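Local coordinates for adenylyl-sulfate kinase 1, chloroplastic (Arabidopsis thaliana, PDB 3UIE), which catalyses the ATP-dependent phosphorylation of adenosine 5'-phosphosulfate to 3'-phosphoadenylyl sulfate, the activated form of sulfate, in the plant chloroplast, at residues A[19-24]-A[53-58]; A[107-112]-A[165-170]; A[171-176]-A[186-191]. All blocks are in the same frame, centred on the assembly; numbering follows the deposited sequence. Where two conformers were deposited one is given.

Three contacts in this P-loop kinase illustrate how a parallel sheet is tied to its surroundings. From the N terminus, contact 1 closes first: the end of helix 14-21 meets the start of edge strand 56-60, bracketing strand 26-31 and helix 38-51. Contact 2 then spans a longer excursion, holding the first turn of helix 109-117 against the loop that leads into strand 171-173. Contact 3 follows at once and closes a short loop, laying helix 181-195 on that other edge strand. The three follow in series, without nesting or crossing. Contacts 1 and 2 lie on opposite sides of the chain's centre, while contacts 2 and 3 touch through E170 and Y191.

Contact 1 of 3, residues A[19-24]-A[53-58]; sequences RLLDQK and GKLCYI
Q23 places CG in the crowded position between its backbone N and carbonyl carbon (chi1 63°), then runs extended, so that its carboxamide arrives alongside the backbone of L55. L55 N donates to Q23 OE1 at 2.9 Å, and Q23 NE2 donates to L55 O, also at 2.9 Å. Both bonds are fairly straight and use carbonyl lone pairs, and L55 O lies close to the amide plane, so the pair fixes the flip of the carboxamide. Q23 NE2 has a second acceptor in G97 O, which leaves this buried group well satisfied.

K54 bends at chi2 and sends NZ to L198 O and to D22 O, the latter 2.9 Å from NZ. D22, the first residue past the helix, has positive phi; its carboxylate makes a long ion pair with K54 NZ, and its firmer partner is the backbone N of A200. Two waters lie within hydrogen-bonding distance of both L21 O and G53 O, the latter in a Schellman turn, and one of them also accepts from K54 NZ. Beside this polar network L21 CD2 meets L55 CD2 at 4.2 Å, and L21 packs on L21 of the neighbouring subunit. A side-chain amide bonding both the N and O of one residue here joins the exit of helix 14-21 to the lead-in of strand 56-60, at the edge of the parallel sheet of this P-loop kinase.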
loop_
_atom_site.group_PDB
_atom_site.type_symbol
_atom_site.label_atom_id
_atom_site.label_comp_id
_atom_site.label_asym_id
_atom_site.label_seq_id
_atom_site.Cartn_x
_atom_site.Cartn_y
_atom_site.Cartn_z
ATOM N N ARG A 19 10.189 -15.865 3.699
ATOM C CA ARG A 19 10.420 -17.290 3.557
ATOM C C ARG A 19 9.469 -17.903 2.522
ATOM O O ARG A 19 9.860 -18.747 1.722
ATOM C CB ARG A 19 10.219 -17.962 4.915
ATOM C CG ARG A 19 10.730 -19.376 5.005
ATOM C CD ARG A 19 11.046 -19.713 6.454
ATOM N NE ARG A 19 9.945 -19.366 7.346
ATOM C CZ ARG A 19 8.901 -20.154 7.566
ATOM N NH1 ARG A 19 8.823 -21.325 6.944
ATOM N NH2 ARG A 19 7.934 -19.775 8.398
ATOM N N LEU A 20 8.216 -17.472 2.544
ATOM C CA LEU A 20 7.231 -17.927 1.572
ATOM C C LEU A 20 7.612 -17.511 0.137
ATOM O O LEU A 20 7.526 -18.319 -0.790
ATOM C CB LEU A 20 5.848 -17.387 1.943
ATOM C CG LEU A 20 4.648 -17.823 1.120
ATOM C CD1 LEU A 20 4.588 -19.347 1.057
ATOM C CD2 LEU A 20 3.384 -17.273 1.748
ATOM N N LEU A 21 8.026 -16.257 -0.034
ATOM C CA LEU A 21 8.331 -15.701 -1.357
ATOM C C LEU A 21 9.755 -15.973 -1.818
ATOM O O LEU A 21 10.075 -15.737 -2.980
ATOM C CB LEU A 21 8.124 -14.181 -1.371
ATOM C CG LEU A 21 6.696 -13.706 -1.107
ATOM C CD1 LEU A 21 6.670 -12.203 -0.930
ATOM C CD2 LEU A 21 5.813 -14.125 -2.254
ATOM N N ASP A 22 10.609 -16.436 -0.910
ATOM C CA ASP A 22 12.051 -16.548 -1.185
ATOM C C ASP A 22 12.689 -15.256 -1.724
ATOM O O ASP A 22 13.400 -15.265 -2.741
ATOM C CB ASP A 22 12.354 -17.725 -2.117
ATOM C CG ASP A 22 13.838 -18.111 -2.107
ATOM O OD1 ASP A 22 14.561 -17.757 -1.146
ATOM O OD2 ASP A 22 14.276 -18.784 -3.059
ATOM N N GLN A 23 12.433 -14.146 -1.036
ATOM C CA GLN A 23 13.058 -12.858 -1.353
ATOM C C GLN A 23 12.932 -11.977 -0.123
ATOM O O GLN A 23 12.260 -12.348 0.840
ATOM C CB GLN A 23 12.354 -12.175 -2.523
ATOM C CG GLN A 23 10.881 -11.822 -2.208
ATOM C CD GLN A 23 10.125 -11.366 -3.445
ATOM O OE1 GLN A 23 10.160 -12.027 -4.479
ATOM N NE2 GLN A 23 9.422 -10.242 -3.335
ATOM N N LYS A 24 13.564 -10.808 -0.165
ATOM C CA LYS A 24 13.460 -9.846 0.920
ATOM C C LYS A 24 12.693 -8.607 0.478
ATOM O O LYS A 24 12.936 -8.070 -0.610
ATOM C CB LYS A 24 14.855 -9.461 1.431
ATOM C CG LYS A 24 15.544 -10.626 2.126
ATOM C CD LYS A 24 16.833 -10.212 2.786
ATOM C CE LYS A 24 17.539 -11.414 3.384
ATOM N NZ LYS A 24 18.058 -12.341 2.340
ATOM N N GLY A 53 11.241 -15.142 -10.949
ATOM C CA GLY A 53 10.315 -15.647 -9.947
ATOM C C GLY A 53 10.206 -14.764 -8.717
ATOM O O GLY A 53 9.797 -15.214 -7.651
ATOM N N LYS A 54 10.568 -13.494 -8.852
ATOM C CA LYS A 54 10.461 -12.579 -7.713
ATOM C C LYS A 54 9.243 -11.661 -7.872
ATOM O O LYS A 54 8.919 -11.230 -8.980
ATOM C CB LYS A 54 11.740 -11.758 -7.560
ATOM C CG LYS A 54 13.014 -12.611 -7.592
ATOM C CD LYS A 54 13.047 -13.591 -6.428
ATOM C CE LYS A 54 14.001 -14.739 -6.686
ATOM N NZ LYS A 54 13.964 -15.750 -5.589
ATOM N N LEU A 55 8.594 -11.343 -6.760
ATOM C CA LEU A 55 7.374 -10.548 -6.790
ATOM C C LEU A 55 7.674 -9.091 -6.508
ATOM O O LEU A 55 8.170 -8.750 -5.423
ATOM C CB LEU A 55 6.373 -11.074 -5.760
ATOM C CG LEU A 55 5.023 -10.362 -5.688
ATOM C CD1 LEU A 55 4.326 -10.397 -7.037
ATOM C CD2 LEU A 55 4.146 -11.003 -4.602
ATOM N N CYS A 56 7.383 -8.240 -7.491
ATOM C CA CYS A 56 7.593 -6.793 -7.399
ATOM C C CYS A 56 6.264 -6.085 -7.572
ATOM O O CYS A 56 5.331 -6.644 -8.132
ATOM C CB CYS A 56 8.515 -6.292 -8.514
ATOM S SG CYS A 56 10.141 -6.989 -8.494
ATOM N N TYR A 57 6.188 -4.846 -7.120
ATOM C CA TYR A 57 5.007 -4.037 -7.400
ATOM C C TYR A 57 5.448 -2.588 -7.577
ATOM O O TYR A 57 6.176 -2.067 -6.746
ATOM C CB TYR A 57 3.975 -4.147 -6.281
ATOM C CG TYR A 57 2.665 -3.563 -6.748
ATOM C CD1 TYR A 57 1.865 -4.250 -7.659
ATOM C CD2 TYR A 57 2.260 -2.305 -6.328
ATOM C CE1 TYR A 57 0.671 -3.696 -8.120
ATOM C CE2 TYR A 57 1.086 -1.744 -6.782
ATOM C CZ TYR A 57 0.293 -2.444 -7.670
ATOM O OH TYR A 57 -0.874 -1.874 -8.115
ATOM N N ILE A 58 4.981 -1.937 -8.641
ATOM C CA ILE A 58 5.394 -0.574 -8.957
ATOM C C ILE A 58 4.393 0.452 -8.449
ATOM O O ILE A 58 3.212 0.381 -8.772
ATOM C CB ILE A 58 5.545 -0.384 -10.488
ATOM C CG1 ILE A 58 6.619 -1.321 -11.041
ATOM C CG2 ILE A 58 5.903 1.074 -10.838
ATOM C CD1 ILE A 58 6.699 -1.325 -12.571
HETATM O O HOH W 1 8.079 -14.840 -5.223
HETATM O O HOH W 2 11.140 -16.493 -5.428
#

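Contact 2 of 3, residues A[107-112]-A[165-170]; sequences PYRTDR and PPLNCE
Over one face of the R109 guanidinium lies the isobutyl end of L167, with CD2 3.4 Å above the plane and offset toward the rim; at its edge, in plane, sits the carbonyl of P165. The R112 guanidinium has R109 CA over one face, and P166 approaches it obliquely. R109 grips P165 O side-on with two nitrogens: NH2 at 2.8 Å on a lone pair, and NE at 3.0 Å from above the carbonyl plane. CG anti to the backbone N (chi1 -167°) and a bend at chi3 bring the group there, and its CD also rests on L167.

The arrangement pins the first turn of helix 109-117, whose N-cap is Y108, to the proline-rich loop before strand 171-173 in the P-loop kinase fold. P107 touches the bound adenosine 5'-phosphosulfate. R112 NH2 lies 3.5 Å from P166 CG and 3.1 Å from P166 N, but the proline nitrogen carries no N-H and its lone pair belongs to the amide, so this is packing; the guanidinium's polar partners are E126, S106 O and E164 O. The salt bridge from NE to E126 would favour the charged arginine, close to S106, thought from relatives to form a phosphoserine intermediate.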
loop_
_atom_site.group_PDB
_atom_site.type_symbol
_atom_site.label_atom_id
_atom_site.label_comp_id
_atom_site.label_asym_id
_atom_site.label_seq_id
_atom_site.Cartn_x
_atom_site.Cartn_y
_atom_site.Cartn_z
ATOM N N PRO A 107 11.165 15.427 -6.195
ATOM C CA PRO A 107 12.265 16.372 -6.433
ATOM C C PRO A 107 13.012 16.825 -5.179
ATOM O O PRO A 107 14.146 17.247 -5.296
ATOM C CB PRO A 107 11.555 17.565 -7.093
ATOM C CG PRO A 107 10.162 17.503 -6.546
ATOM C CD PRO A 107 9.845 16.035 -6.431
ATOM N N TYR A 108 12.390 16.738 -4.008
ATOM C CA TYR A 108 12.956 17.321 -2.796
ATOM C C TYR A 108 13.741 16.301 -1.972
ATOM O O TYR A 108 13.238 15.244 -1.588
ATOM C CB TYR A 108 11.846 17.958 -1.954
ATOM C CG TYR A 108 10.938 18.877 -2.747
ATOM C CD1 TYR A 108 11.445 19.714 -3.740
ATOM C CD2 TYR A 108 9.574 18.899 -2.512
ATOM C CE1 TYR A 108 10.601 20.557 -4.467
ATOM C CE2 TYR A 108 8.730 19.725 -3.229
ATOM C CZ TYR A 108 9.243 20.550 -4.203
ATOM O OH TYR A 108 8.380 21.366 -4.903
ATOM N N ARG A 109 14.986 16.652 -1.700
ATOM C CA ARG A 109 15.934 15.796 -1.008
ATOM C C ARG A 109 15.423 15.452 0.392
ATOM O O ARG A 109 15.448 14.296 0.815
ATOM C CB ARG A 109 17.272 16.560 -0.941
ATOM C CG ARG A 109 18.493 15.777 -0.546
ATOM C CD ARG A 109 19.757 16.660 -0.703
ATOM N NE ARG A 109 20.115 16.836 -2.104
ATOM C CZ ARG A 109 20.389 18.001 -2.690
ATOM N NH1 ARG A 109 20.356 19.134 -2.010
ATOM N NH2 ARG A 109 20.706 18.029 -3.972
ATOM N N THR A 110 14.946 16.465 1.106
ATOM C CA THR A 110 14.440 16.269 2.464
ATOM C C THR A 110 13.298 15.255 2.495
ATOM O O THR A 110 13.178 14.469 3.443
ATOM C CB THR A 110 13.974 17.605 3.100
ATOM O OG1 THR A 110 13.624 17.397 4.475
ATOM C CG2 THR A 110 12.780 18.189 2.346
ATOM N N ASP A 111 12.445 15.274 1.476
ATOM C CA ASP A 111 11.302 14.360 1.456
ATOM C C ASP A 111 11.704 12.937 1.088
ATOM O O ASP A 111 11.200 11.989 1.679
ATOM C CB ASP A 111 10.196 14.878 0.543
ATOM C CG ASP A 111 9.644 16.196 1.011
ATOM O OD1 ASP A 111 9.350 16.314 2.219
ATOM O OD2 ASP A 111 9.520 17.118 0.183
ATOM N N ARG A 112 12.614 12.776 0.124
ATOM C CA ARG A 112 13.139 11.434 -0.145
ATOM C C ARG A 112 13.895 10.886 1.064
ATOM O O ARG A 112 13.799 9.699 1.363
ATOM C CB ARG A 112 14.034 11.385 -1.384
ATOM C CG ARG A 112 13.372 11.818 -2.676
ATOM C CD ARG A 112 14.273 11.447 -3.874
ATOM N NE ARG A 112 15.637 11.971 -3.704
ATOM C CZ ARG A 112 16.045 13.157 -4.144
ATOM N NH1 ARG A 112 15.204 13.958 -4.800
ATOM N NH2 ARG A 112 17.297 13.547 -3.925
ATOM N N PRO A 165 19.048 16.632 -6.769
ATOM C CA PRO A 165 19.557 15.266 -6.929
ATOM C C PRO A 165 20.027 14.640 -5.614
ATOM O O PRO A 165 20.422 15.344 -4.687
ATOM C CB PRO A 165 20.736 15.447 -7.891
ATOM C CG PRO A 165 21.162 16.847 -7.688
ATOM C CD PRO A 165 19.894 17.615 -7.463
ATOM N N PRO A 166 19.974 13.307 -5.534
ATOM C CA PRO A 166 20.463 12.606 -4.349
ATOM C C PRO A 166 21.960 12.841 -4.194
ATOM O O PRO A 166 22.671 12.904 -5.187
ATOM C CB PRO A 166 20.200 11.133 -4.676
ATOM C CG PRO A 166 19.126 11.156 -5.710
ATOM C CD PRO A 166 19.394 12.387 -6.528
ATOM N N LEU A 167 22.412 12.967 -2.957
ATOM C CA LEU A 167 23.820 13.221 -2.671
ATOM C C LEU A 167 24.572 11.920 -2.452
ATOM O O LEU A 167 25.785 11.867 -2.592
ATOM C CB LEU A 167 23.954 14.103 -1.431
ATOM C CG LEU A 167 23.252 15.453 -1.521
ATOM C CD1 LEU A 167 23.492 16.264 -0.267
ATOM C CD2 LEU A 167 23.712 16.199 -2.753
ATOM N N ASN A 168 23.852 10.862 -2.102
ATOM C CA ASN A 168 24.519 9.617 -1.768
ATOM C C ASN A 168 23.668 8.404 -2.089
ATOM O O ASN A 168 23.391 7.582 -1.218
ATOM C CB ASN A 168 24.890 9.605 -0.283
ATOM C CG ASN A 168 25.972 8.598 0.027
ATOM O OD1 ASN A 168 26.785 8.267 -0.838
ATOM N ND2 ASN A 168 25.984 8.090 1.258
ATOM N N CYS A 169 23.241 8.288 -3.337
ATOM C CA CYS A 169 22.291 7.221 -3.659
ATOM C C CYS A 169 23.039 5.921 -3.889
ATOM O O CYS A 169 24.248 5.930 -4.157
ATOM C CB CYS A 169 21.447 7.593 -4.871
ATOM S SG CYS A 169 22.375 7.835 -6.366
ATOM N N GLU A 170 22.321 4.809 -3.766
ATOM C CA GLU A 170 22.901 3.482 -3.912
ATOM C C GLU A 170 23.236 3.194 -5.372
ATOM O O GLU A 170 24.222 2.527 -5.668
ATOM C CB GLU A 170 21.924 2.419 -3.394
ATOM C CG GLU A 170 21.875 2.264 -1.878
ATOM C CD GLU A 170 21.221 3.427 -1.157
ATOM O OE1 GLU A 170 20.446 4.172 -1.786
ATOM O OE2 GLU A 170 21.475 3.597 0.057
#

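Contact 3 of 3, residues A[171-176]-A[186-191]; sequences ISLGRE and EKVVGY
I171 holds CG1 anti to its carbonyl carbon (chi1 -54°) and extends from there through chi2, carrying CD1 out as the tip that does the touching. In Y191, with CG anti to the backbone N, the ring leans toward the helix's C-terminal end and lays one face against that methyl. I171 CD1 stands 4.2 Å from the centroid of the Y191 ring, 26° off the normal, a CH-pi contact displaced toward the CG side: the methyl is 3.9 Å from Y191 CG.

The same methyl is shared with V188, whose CG2 lies 4.0 Å from I171 CD1. V188 keeps CG1 anti to its backbone N, which turns CG2 to the strand. This branch also receives L173, whose CD1 is 4.0 Å from V188 CG2, the two side chains crossing at about a right angle. L173 repeats the torsions of I171, CG anti to the carbonyl carbon and an extended chi2, so alternate residues of the strand offer matching tips to the helix. At the margin, L173 CD2 meets the aliphatic CD of K187, while the ammonium end leads away.

The axes of strand 171-173 and segment 186-191 come within 10.0 Å at closest and run at 169°, nearly antiparallel, as expected where a helix packs back over the strand that precedes it at the edge of a parallel sheet. The L173 side chain, which also packs on L41 of helix 38-51, lies about 8 Å from the bound ATP analogue. With methyl groups, one aromatic face and a lysine's aliphatic stem as its components, the contact depends on shape and dispersion rather than on directed polar bonds.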
loop_
_atom_site.group_PDB
_atom_site.type_symbol
_atom_site.label_atom_id
_atom_site.label_comp_id
_atom_site.label_asym_id
_atom_site.label_seq_id
_atom_site.Cartn_x
_atom_site.Cartn_y
_atom_site.Cartn_z
ATOM N N ILE A 171 22.404 3.687 -6.285
ATOM C CA ILE A 171 22.595 3.406 -7.702
ATOM C C ILE A 171 22.315 4.649 -8.530
ATOM O O ILE A 171 21.306 5.315 -8.321
ATOM C CB ILE A 171 21.641 2.287 -8.192
ATOM C CG1 ILE A 171 21.781 1.034 -7.342
ATOM C CG2 ILE A 171 21.921 1.934 -9.653
ATOM C CD1 ILE A 171 20.792 -0.082 -7.762
ATOM N N SER A 172 23.229 4.985 -9.438
ATOM C CA SER A 172 22.997 6.065 -10.390
ATOM C C SER A 172 22.957 5.492 -11.801
ATOM O O SER A 172 23.843 4.739 -12.189
ATOM C CB SER A 172 24.097 7.125 -10.289
ATOM O OG SER A 172 23.775 8.254 -11.077
ATOM N N LEU A 173 21.935 5.858 -12.570
ATOM C CA LEU A 173 21.747 5.292 -13.909
ATOM C C LEU A 173 21.643 6.366 -14.972
ATOM O O LEU A 173 21.267 7.502 -14.684
ATOM C CB LEU A 173 20.478 4.421 -13.953
ATOM C CG LEU A 173 20.402 3.223 -13.005
ATOM C CD1 LEU A 173 18.990 2.647 -13.062
ATOM C CD2 LEU A 173 21.413 2.178 -13.399
ATOM N N GLY A 174 21.985 6.003 -16.207
ATOM C CA GLY A 174 21.633 6.831 -17.345
ATOM C C GLY A 174 22.683 7.849 -17.736
ATOM O O GLY A 174 22.581 8.461 -18.800
ATOM N N ARG A 175 23.675 8.049 -16.875
ATOM C CA ARG A 175 24.776 8.951 -17.193
ATOM C C ARG A 175 25.733 8.220 -18.123
ATOM O O ARG A 175 26.378 7.241 -17.734
ATOM C CB ARG A 175 25.487 9.429 -15.925
ATOM C CG ARG A 175 26.705 10.312 -16.166
ATOM C CD ARG A 175 26.366 11.562 -16.962
ATOM N NE ARG A 175 25.394 12.415 -16.288
ATOM C CZ ARG A 175 25.104 13.653 -16.670
ATOM N NH1 ARG A 175 25.728 14.187 -17.715
ATOM N NH2 ARG A 175 24.200 14.360 -16.003
ATOM N N GLU A 176 25.811 8.729 -19.347
ATOM C CA GLU A 176 26.402 8.045 -20.490
ATOM C C GLU A 176 25.316 8.075 -21.553
ATOM O O GLU A 176 24.187 8.485 -21.279
ATOM C CB GLU A 176 26.789 6.598 -20.166
ATOM C CG GLU A 176 27.532 5.866 -21.278
ATOM C CD GLU A 176 28.868 6.492 -21.605
ATOM O OE1 GLU A 176 30.029 6.563 -21.129
ATOM O OE2 GLU A 176 29.044 6.965 -22.750
ATOM N N GLU A 186 19.451 -4.649 -15.574
ATOM C CA GLU A 186 20.420 -5.688 -15.239
ATOM C C GLU A 186 21.333 -5.209 -14.113
ATOM O O GLU A 186 21.662 -5.980 -13.218
ATOM C CB GLU A 186 21.257 -6.110 -16.445
ATOM C CG GLU A 186 20.507 -6.987 -17.432
ATOM C CD GLU A 186 21.292 -7.207 -18.720
ATOM O OE1 GLU A 186 22.501 -6.887 -18.756
ATOM O OE2 GLU A 186 20.701 -7.689 -19.702
ATOM N N LYS A 187 21.723 -3.936 -14.160
ATOM C CA LYS A 187 22.607 -3.372 -13.141
ATOM C C LYS A 187 21.903 -3.336 -11.782
ATOM O O LYS A 187 22.506 -3.653 -10.756
ATOM C CB LYS A 187 23.082 -1.969 -13.537
ATOM C CG LYS A 187 23.934 -1.930 -14.787
ATOM C CD LYS A 187 24.371 -0.504 -15.105
ATOM C CE LYS A 187 25.317 -0.465 -16.298
ATOM N NZ LYS A 187 26.606 -1.147 -15.975
ATOM N N VAL A 188 20.624 -2.956 -11.771
ATOM C CA VAL A 188 19.843 -2.973 -10.544
ATOM C C VAL A 188 19.661 -4.397 -10.038
ATOM O O VAL A 188 19.805 -4.650 -8.858
ATOM C CB VAL A 188 18.476 -2.264 -10.706
ATOM C CG1 VAL A 188 17.683 -2.337 -9.415
ATOM C CG2 VAL A 188 18.716 -0.810 -11.112
ATOM N N VAL A 189 19.369 -5.336 -10.928
ATOM C CA VAL A 189 19.125 -6.704 -10.471
ATOM C C VAL A 189 20.410 -7.296 -9.898
ATOM O O VAL A 189 20.397 -7.951 -8.857
ATOM C CB VAL A 189 18.592 -7.604 -11.608
ATOM C CG1 VAL A 189 18.718 -9.081 -11.230
ATOM C CG2 VAL A 189 17.130 -7.262 -11.911
ATOM N N GLY A 190 21.524 -7.049 -10.579
ATOM C CA GLY A 190 22.814 -7.507 -10.089
ATOM C C GLY A 190 23.106 -6.971 -8.705
ATOM O O GLY A 190 23.622 -7.680 -7.852
ATOM N N TYR A 191 22.777 -5.708 -8.479
ATOM C CA TYR A 191 22.978 -5.089 -7.178
ATOM C C TYR A 191 22.099 -5.766 -6.118
ATOM O O TYR A 191 22.580 -6.126 -5.036
ATOM C CB TYR A 191 22.705 -3.584 -7.262
ATOM C CG TYR A 191 22.778 -2.846 -5.945
ATOM C CD1 TYR A 191 23.930 -2.132 -5.578
ATOM C CD2 TYR A 191 21.693 -2.841 -5.077
ATOM C CE1 TYR A 191 23.987 -1.447 -4.362
ATOM C CE2 TYR A 191 21.743 -2.170 -3.871
ATOM C CZ TYR A 191 22.879 -1.479 -3.518
ATOM O OH TYR A 191 22.883 -0.819 -2.314
#